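Local atomic coordinates of allophycocyanin beta-18 subunit apoprotein (Chroococcidiopsis thermalis PCC 7203, PDB entry 6HRK), a protein that binds biliverdin as an artificial far-red fluorescent biliprotein, derived from an allophycocyanin subunit that probably served in far-red light harvesting. Residues 103-108 with 126-131. The protein carries 18 engineered substitutions. Numbering follows the deposited sequence.
Engineered in segment 103-108: Lys106 (natural residue Asn). Engineered in segment 126-131: Ile130 (natural residue Val), Ala131 (natural residue Val).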
ATOM      1  N   LEU A 103      -2.519  -1.728   5.905  1.00 31.93           N
ATOM      2  CA  LEU A 103      -3.828  -1.100   6.114  1.00 32.12           C
ATOM      3  C   LEU A 103      -4.626  -1.098   4.819  1.00 32.65           C
ATOM      4  O   LEU A 103      -5.798  -1.479   4.814  1.00 33.00           O
ATOM      5  CB  LEU A 103      -3.685   0.339   6.627  1.00 32.19           C
ATOM      6  CG  LEU A 103      -3.288   0.514   8.096  1.00 31.94           C
ATOM      7  CD1 LEU A 103      -2.809   1.936   8.346  1.00 31.72           C
ATOM      8  CD2 LEU A 103      -4.442   0.165   9.025  1.00 31.90           C
ATOM      9  N   MET A 104      -3.983  -0.666   3.731  1.00 33.06           N
ATOM     10  CA  MET A 104      -4.589  -0.678   2.390  1.00 32.54           C
ATOM     11  C   MET A 104      -5.007  -2.082   1.949  1.00 32.70           C
ATOM     12  O   MET A 104      -6.004  -2.225   1.245  1.00 32.57           O
ATOM     13  CB  MET A 104      -3.657  -0.040   1.345  1.00 32.08           C
ATOM     14  CG  MET A 104      -3.648   1.483   1.374  1.00 31.87           C
ATOM     15  SD  MET A 104      -2.737   2.258   0.018  1.00 31.93           S
ATOM     16  CE  MET A 104      -1.091   1.603   0.284  1.00 31.68           C
ATOM     17  N   LYS A 105      -4.257  -3.106   2.363  1.00 33.44           N
ATOM     18  CA  LYS A 105      -4.691  -4.503   2.188  1.00 34.17           C
ATOM     19  C   LYS A 105      -6.039  -4.724   2.876  1.00 34.55           C
ATOM     20  O   LYS A 105      -6.979  -5.221   2.258  1.00 34.86           O
ATOM     21  CB  LYS A 105      -3.655  -5.485   2.753  1.00 33.99           C
ATOM     22  CG  LYS A 105      -4.016  -6.958   2.580  1.00 34.25           C
ATOM     23  CD  LYS A 105      -2.903  -7.881   3.049  1.00 34.58           C
ATOM     24  CE  LYS A 105      -2.840  -7.987   4.563  1.00 34.96           C
ATOM     25  NZ  LYS A 105      -1.744  -8.899   4.998  1.00 35.18           N
ATOM     26  N   LYS A 106      -6.113  -4.341   4.150  1.00 34.98           N
ATOM     27  CA  LYS A 106      -7.324  -4.495   4.962  1.00 35.43           C
ATOM     28  C   LYS A 106      -8.537  -3.769   4.381  1.00 35.88           C
ATOM     29  O   LYS A 106      -9.636  -4.322   4.379  1.00 36.31           O
ATOM     30  CB  LYS A 106      -7.076  -4.009   6.395  1.00 35.07           C
ATOM     31  N   ILE A 107      -8.337  -2.548   3.883  1.00 36.36           N
ATOM     32  CA  ILE A 107      -9.440  -1.761   3.302  1.00 37.13           C
ATOM     33  C   ILE A 107      -9.936  -2.408   2.000  1.00 37.41           C
ATOM     34  O   ILE A 107     -11.142  -2.428   1.742  1.00 37.37           O
ATOM     35  CB  ILE A 107      -9.065  -0.270   3.050  1.00 37.17           C
ATOM     36  CG1 ILE A 107      -8.490   0.405   4.311  1.00 37.63           C
ATOM     37  CG2 ILE A 107     -10.277   0.521   2.563  1.00 37.38           C
ATOM     38  CD1 ILE A 107      -9.241   0.126   5.598  1.00 38.02           C
ATOM     39  N   VAL A 108      -9.010  -2.930   1.194  1.00 37.63           N
ATOM     40  CA  VAL A 108      -9.357  -3.664  -0.033  1.00 37.94           C
ATOM     41  C   VAL A 108     -10.114  -4.958   0.292  1.00 38.12           C
ATOM     42  O   VAL A 108     -11.105  -5.269  -0.364  1.00 37.82           O
ATOM     43  CB  VAL A 108      -8.104  -3.952  -0.907  1.00 37.88           C
ATOM     44  CG1 VAL A 108      -8.408  -4.937  -2.034  1.00 37.93           C
ATOM     45  CG2 VAL A 108      -7.566  -2.654  -1.494  1.00 37.69           C
ATOM     46  N   PRO A 126       1.047  -9.299  -2.935  1.00 30.68           N
ATOM     47  CA  PRO A 126       1.889  -8.124  -3.214  1.00 30.30           C
ATOM     48  C   PRO A 126       1.893  -7.043  -2.124  1.00 30.36           C
ATOM     49  O   PRO A 126       2.785  -6.192  -2.124  1.00 30.69           O
ATOM     50  CB  PRO A 126       1.291  -7.575  -4.506  1.00 30.29           C
ATOM     51  CG  PRO A 126      -0.141  -7.957  -4.433  1.00 29.94           C
ATOM     52  CD  PRO A 126      -0.143  -9.321  -3.806  1.00 30.08           C
ATOM     53  N   PHE A 127       0.906  -7.068  -1.226  1.00 30.47           N
ATOM     54  CA  PHE A 127       0.892  -6.186  -0.053  1.00 30.09           C
ATOM     55  C   PHE A 127       1.911  -6.682   0.965  1.00 30.09           C
ATOM     56  O   PHE A 127       2.724  -5.903   1.461  1.00 29.90           O
ATOM     57  CB  PHE A 127      -0.499  -6.125   0.591  1.00 29.85           C
ATOM     58  CG  PHE A 127      -1.536  -5.435  -0.251  1.00 29.51           C
ATOM     59  CD1 PHE A 127      -2.256  -6.138  -1.204  1.00 29.74           C
ATOM     60  CD2 PHE A 127      -1.811  -4.085  -0.074  1.00 29.41           C
ATOM     61  CE1 PHE A 127      -3.223  -5.511  -1.979  1.00 29.66           C
ATOM     62  CE2 PHE A 127      -2.775  -3.448  -0.842  1.00 29.56           C
ATOM     63  CZ  PHE A 127      -3.481  -4.161  -1.798  1.00 29.70           C
ATOM     64  N   ASP A 128       1.859  -7.981   1.261  1.00 30.73           N
ATOM     65  CA  ASP A 128       2.831  -8.634   2.151  1.00 31.54           C
ATOM     66  C   ASP A 128       4.253  -8.698   1.570  1.00 32.10           C
ATOM     67  O   ASP A 128       5.224  -8.709   2.328  1.00 32.43           O
ATOM     68  CB  ASP A 128       2.376 -10.058   2.513  1.00 31.55           C
ATOM     69  CG  ASP A 128       1.129 -10.084   3.391  1.00 31.91           C
ATOM     70  OD1 ASP A 128       0.869  -9.114   4.136  1.00 32.27           O
ATOM     71  OD2 ASP A 128       0.409 -11.102   3.349  1.00 32.54           O
ATOM     72  N   TYR A 129       4.373  -8.759   0.244  1.00 32.76           N
ATOM     73  CA  TYR A 129       5.683  -8.811  -0.411  1.00 33.55           C
ATOM     74  C   TYR A 129       6.385  -7.455  -0.356  1.00 33.84           C
ATOM     75  O   TYR A 129       7.535  -7.365   0.080  1.00 34.73           O
ATOM     76  CB  TYR A 129       5.554  -9.277  -1.864  1.00 33.69           C
ATOM     77  CG  TYR A 129       6.877  -9.321  -2.600  1.00 34.00           C
ATOM     78  CD1 TYR A 129       7.864 -10.235  -2.241  1.00 34.04           C
ATOM     79  CD2 TYR A 129       7.148  -8.437  -3.646  1.00 34.28           C
ATOM     80  CE1 TYR A 129       9.081 -10.275  -2.908  1.00 34.43           C
ATOM     81  CE2 TYR A 129       8.359  -8.471  -4.320  1.00 34.47           C
ATOM     82  CZ  TYR A 129       9.322  -9.390  -3.948  1.00 34.57           C
ATOM     83  OH  TYR A 129      10.524  -9.423  -4.615  1.00 35.00           O
ATOM     84  N   ILE A 130       5.686  -6.412  -0.799  1.00 33.74           N
ATOM     85  CA  ILE A 130       6.213  -5.040  -0.765  1.00 33.75           C
ATOM     86  C   ILE A 130       6.488  -4.602   0.681  1.00 34.00           C
ATOM     87  O   ILE A 130       7.511  -3.973   0.948  1.00 34.09           O
ATOM     88  CB  ILE A 130       5.268  -4.039  -1.487  1.00 33.83           C
ATOM     89  CG1 ILE A 130       5.228  -4.338  -2.995  1.00 33.91           C
ATOM     90  CG2 ILE A 130       5.719  -2.594  -1.272  1.00 33.38           C
ATOM     91  CD1 ILE A 130       4.105  -3.648  -3.742  1.00 34.07           C
ATOM     92  N   ALA A 131       5.586  -4.949   1.602  1.00 34.41           N
ATOM     93  CA  ALA A 131       5.789  -4.689   3.034  1.00 34.88           C
ATOM     94  C   ALA A 131       7.017  -5.411   3.604  1.00 35.03           C
ATOM     95  O   ALA A 131       7.734  -4.847   4.436  1.00 36.10           O
ATOM     96  CB  ALA A 131       4.547  -5.070   3.826  1.00 35.07           C
TER
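Lys105 and Phe127 make the main apolar contact between two antiparallel helical segments, whose axes come within 10.1 Å. Lys105 CB lies over one face of the Phe127 ring in a CH-pi contact, 4.0 Å from the centroid. Lys105 CG is anti to the backbone N (chi1 -179°), and Lys105 CD lies 3.9 Å from Phe127 CB. Phe127 CE2 lies 3.5 Å from Lys105 N. It also packs against Met104 CB at 4.1 Å. Val108 CG2 approaches Phe127 CZ more loosely, at 4.4 Å.

The polar contact is a salt bridge. A bend at chi3 sets Lys105 CE, and Lys105 NZ donates to Asp128 OD1 at 2.8 Å. NZ approaches OD1 from the syn side, 19° out of the carboxylate plane. The two side chains cross at about a right angle. Gln102 hydrogen-bonds to both NZ and OD1. An alanine at Lys105 would probably leave Asp128 without its cationic mate and Phe127 CB and CG less covered.

The Met104 side chain is about 7 Å from the bound biliverdin. The contact joins helix 94-115 to helix 125-134 in the all-helical, globin-like phycobilisome protein fold. Phe127 also reaches Leu60 and Cys63 of helix 46-69, while Met104 touches Ala25 of helix 18-32.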